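Dihydropteroate synthase (Xanthomonas albilineans, PDB 6Q62) probably catalyses the condensation of para-aminobenzoate with 6-hydroxymethyl-7,8-dihydropterin diphosphate to give 7,8-dihydropteroate, the precursor of folates. Local coordinates at residues 119-125 with 140-146. Residues are numbered along the deposited sequence.
With 6GU (6-chloroguanine), chain E.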
loop_
_atom_site.group_PDB
_atom_site.type_symbol
_atom_site.label_atom_id
_atom_site.label_comp_id
_atom_site.label_asym_id
_atom_site.label_seq_id
_atom_site.Cartn_x
_atom_site.Cartn_y
_atom_site.Cartn_z
ATOM N N ILE A 119 -8.713 26.557 -2.671
ATOM C CA ILE A 119 -7.733 26.918 -3.698
ATOM C C ILE A 119 -6.483 26.137 -3.403
ATOM O O ILE A 119 -6.009 26.126 -2.267
ATOM C CB ILE A 119 -7.475 28.457 -3.729
ATOM C CG1 ILE A 119 -8.759 29.180 -4.204
ATOM C CG2 ILE A 119 -6.280 28.823 -4.653
ATOM C CD1 ILE A 119 -8.880 30.633 -3.781
ATOM N N ASN A 120 -5.948 25.464 -4.429
ATOM C CA ASN A 120 -4.711 24.698 -4.286
ATOM C C ASN A 120 -3.705 25.431 -5.154
ATOM O O ASN A 120 -3.787 25.366 -6.376
ATOM C CB ASN A 120 -4.919 23.235 -4.707
ATOM C CG ASN A 120 -3.607 22.520 -4.850
ATOM O OD1 ASN A 120 -2.629 22.898 -4.217
ATOM N ND2 ASN A 120 -3.556 21.493 -5.691
ATOM N N ASP A 121 -2.792 26.154 -4.522
ATOM C CA ASP A 121 -1.856 26.992 -5.264
ATOM C C ASP A 121 -0.406 26.526 -5.236
ATOM O O ASP A 121 0.284 26.718 -4.240
ATOM C CB ASP A 121 -1.967 28.441 -4.773
ATOM C CG ASP A 121 -1.161 29.445 -5.586
ATOM O OD1 ASP A 121 -0.510 29.036 -6.571
ATOM O OD2 ASP A 121 -1.179 30.622 -5.236
ATOM N N VAL A 122 0.075 26.023 -6.373
ATOM C CA VAL A 122 1.450 25.564 -6.540
ATOM C C VAL A 122 2.466 26.694 -6.319
ATOM O O VAL A 122 3.632 26.400 -6.022
ATOM C CB VAL A 122 1.703 24.815 -7.886
ATOM C CG1 VAL A 122 0.901 23.521 -7.970
ATOM C CG2 VAL A 122 1.445 25.713 -9.104
ATOM N N GLN A 123 2.035 27.964 -6.461
ATOM C CA GLN A 123 2.898 29.132 -6.258
ATOM C C GLN A 123 2.799 29.740 -4.852
ATOM O O GLN A 123 3.454 30.751 -4.579
ATOM C CB GLN A 123 2.614 30.184 -7.336
ATOM C CG GLN A 123 3.286 29.831 -8.654
ATOM C CD GLN A 123 4.768 30.156 -8.610
ATOM O OE1 GLN A 123 5.626 29.269 -8.653
ATOM N NE2 GLN A 123 5.102 31.438 -8.493
ATOM N N ALA A 124 2.018 29.095 -3.930
ATOM C CA ALA A 124 1.864 29.541 -2.539
ATOM C C ALA A 124 1.539 31.062 -2.435
ATOM O O ALA A 124 2.110 31.775 -1.603
ATOM C CB ALA A 124 3.097 29.192 -1.730
ATOM N N LEU A 125 0.608 31.523 -3.287
ATOM C CA LEU A 125 0.072 32.895 -3.351
ATOM C C LEU A 125 1.106 33.947 -3.726
ATOM O O LEU A 125 0.921 35.126 -3.409
ATOM C CB LEU A 125 -0.677 33.279 -2.057
ATOM C CG LEU A 125 -1.815 32.297 -1.651
ATOM C CD1 LEU A 125 -2.442 32.695 -0.335
ATOM C CD2 LEU A 125 -2.833 32.122 -2.752
ATOM N N PRO A 140 -10.428 27.876 2.190
ATOM C CA PRO A 140 -9.121 27.304 2.520
ATOM C C PRO A 140 -8.159 27.381 1.337
ATOM O O PRO A 140 -8.589 27.362 0.178
ATOM C CB PRO A 140 -9.443 25.844 2.870
ATOM C CG PRO A 140 -10.921 25.859 3.279
ATOM C CD PRO A 140 -11.515 26.898 2.378
ATOM N N VAL A 141 -6.869 27.367 1.628
ATOM C CA VAL A 141 -5.848 27.471 0.573
ATOM C C VAL A 141 -4.661 26.588 0.889
ATOM O O VAL A 141 -4.183 26.571 2.022
ATOM C CB VAL A 141 -5.415 28.942 0.286
ATOM C CG1 VAL A 141 -4.831 29.592 1.559
ATOM C CG2 VAL A 141 -4.389 28.995 -0.864
ATOM N N VAL A 142 -4.162 25.882 -0.126
ATOM C CA VAL A 142 -2.969 25.065 0.014
ATOM C C VAL A 142 -1.778 25.894 -0.442
ATOM O O VAL A 142 -1.762 26.357 -1.579
ATOM C CB VAL A 142 -3.039 23.762 -0.833
ATOM C CG1 VAL A 142 -1.771 22.920 -0.645
ATOM C CG2 VAL A 142 -4.293 22.938 -0.523
ATOM N N LEU A 143 -0.755 26.006 0.409
ATOM C CA LEU A 143 0.484 26.675 0.094
ATOM C C LEU A 143 1.538 25.611 -0.176
ATOM O O LEU A 143 1.973 24.918 0.738
ATOM C CB LEU A 143 0.910 27.583 1.263
ATOM C CG LEU A 143 -0.152 28.591 1.795
ATOM C CD1 LEU A 143 0.370 29.303 3.047
ATOM C CD2 LEU A 143 -0.537 29.643 0.718
ATOM N N MET A 144 1.927 25.467 -1.424
ATOM C CA MET A 144 2.878 24.433 -1.806
ATOM C C MET A 144 4.272 25.011 -2.009
ATOM O O MET A 144 4.407 26.195 -2.348
ATOM C CB MET A 144 2.374 23.760 -3.094
ATOM C CG MET A 144 3.023 22.391 -3.376
ATOM S SD MET A 144 2.826 21.862 -5.095
ATOM C CE MET A 144 4.139 22.816 -5.871
ATOM N N HIS A 145 5.306 24.180 -1.830
ATOM C CA HIS A 145 6.664 24.605 -2.100
ATOM C C HIS A 145 7.069 24.232 -3.519
ATOM O O HIS A 145 6.958 23.086 -3.939
ATOM C CB HIS A 145 7.685 23.993 -1.124
ATOM C CG HIS A 145 9.114 24.302 -1.508
ATOM N ND1 HIS A 145 9.835 23.479 -2.358
ATOM C CD2 HIS A 145 9.892 25.360 -1.175
ATOM C CE1 HIS A 145 11.023 24.052 -2.513
ATOM N NE2 HIS A 145 11.112 25.176 -1.812
ATOM N N MET A 146 7.571 25.212 -4.256
ATOM C CA MET A 146 8.207 24.964 -5.540
ATOM C C MET A 146 9.305 26.016 -5.700
ATOM O O MET A 146 9.119 27.126 -5.230
ATOM C CB MET A 146 7.253 24.788 -6.747
ATOM C CG MET A 146 6.733 26.064 -7.335
ATOM S SD MET A 146 5.617 25.721 -8.696
ATOM C CE MET A 146 6.750 25.240 -9.942
HETATM CL CL6 6GU E . 2.171 17.455 -5.060
HETATM N N1 6GU E . 0.518 19.206 -4.464
HETATM C C2 6GU E . -0.397 20.186 -4.847
HETATM N N2 6GU E . -0.857 20.911 -3.838
HETATM N N3 6GU E . -0.807 20.449 -6.139
HETATM C C4 6GU E . -0.199 19.660 -7.091
HETATM C C5 6GU E . 0.760 18.659 -6.780
HETATM C C6 6GU E . 1.039 18.518 -5.456
HETATM N N7 6GU E . 1.193 18.058 -7.959
HETATM C C8 6GU E . 0.480 18.724 -8.953
HETATM N N9 6GU E . -0.360 19.678 -8.470
HETATM O O HOH W 1 5.241 27.747 -4.421
#
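Val142 N donates to Ile119 O (2.8 Å), Ile119 N to Pro140 O (3.0 Å) and Asp121 N to Val142 O (3.1 Å), pairing neighbouring parallel strands of the TIM barrel; the axes of strands 119-121 and 141-144 approach to 4.6 Å at 8°. Helix 130-137 connects them in a beta-alpha-beta unit. The pairing loosens at the C-terminal end, where the Met144 N to Asp121 O hydrogen bond (3.5 Å) is weak. There the chain leaves strand 118-121 in a type I turn, Asp121 to Ala124, closed by Ala124 N to Asp121 O (3.0 Å); the Asp121 carboxylate accepts hydrogen bonds from Gln123 N at OD1 (2.8 Å), an Asx turn, and Leu125 N at OD2 (2.8 Å). Just past this strand a water bridges the segments, donating to Val122 O (2.6 Å) and Met144 O (2.7 Å). Asn120 OD1 accepts a hydrogen bond from 6-chloroguanine N2 (2.7 Å) and Asn120 ND2 donates to ligand N3 (3.0 Å), at the strands' C-terminal ends, where TIM-barrel enzymes place their active sites; the ligand probably marks the pterin site. Asp190 and Lys226 bind it too. On the other face, Ile119 packs on Val134 of helix 130-137, which Leu125 also touches, its CD1 3.7 Å from Leu143 CD2 and its CD2 4.0 Å from Val141 CG2. At the pocket end, Val122 CB meets Met144 CE at 3.7 Å, while Met144 SD lies 3.6 Å from ligand N1.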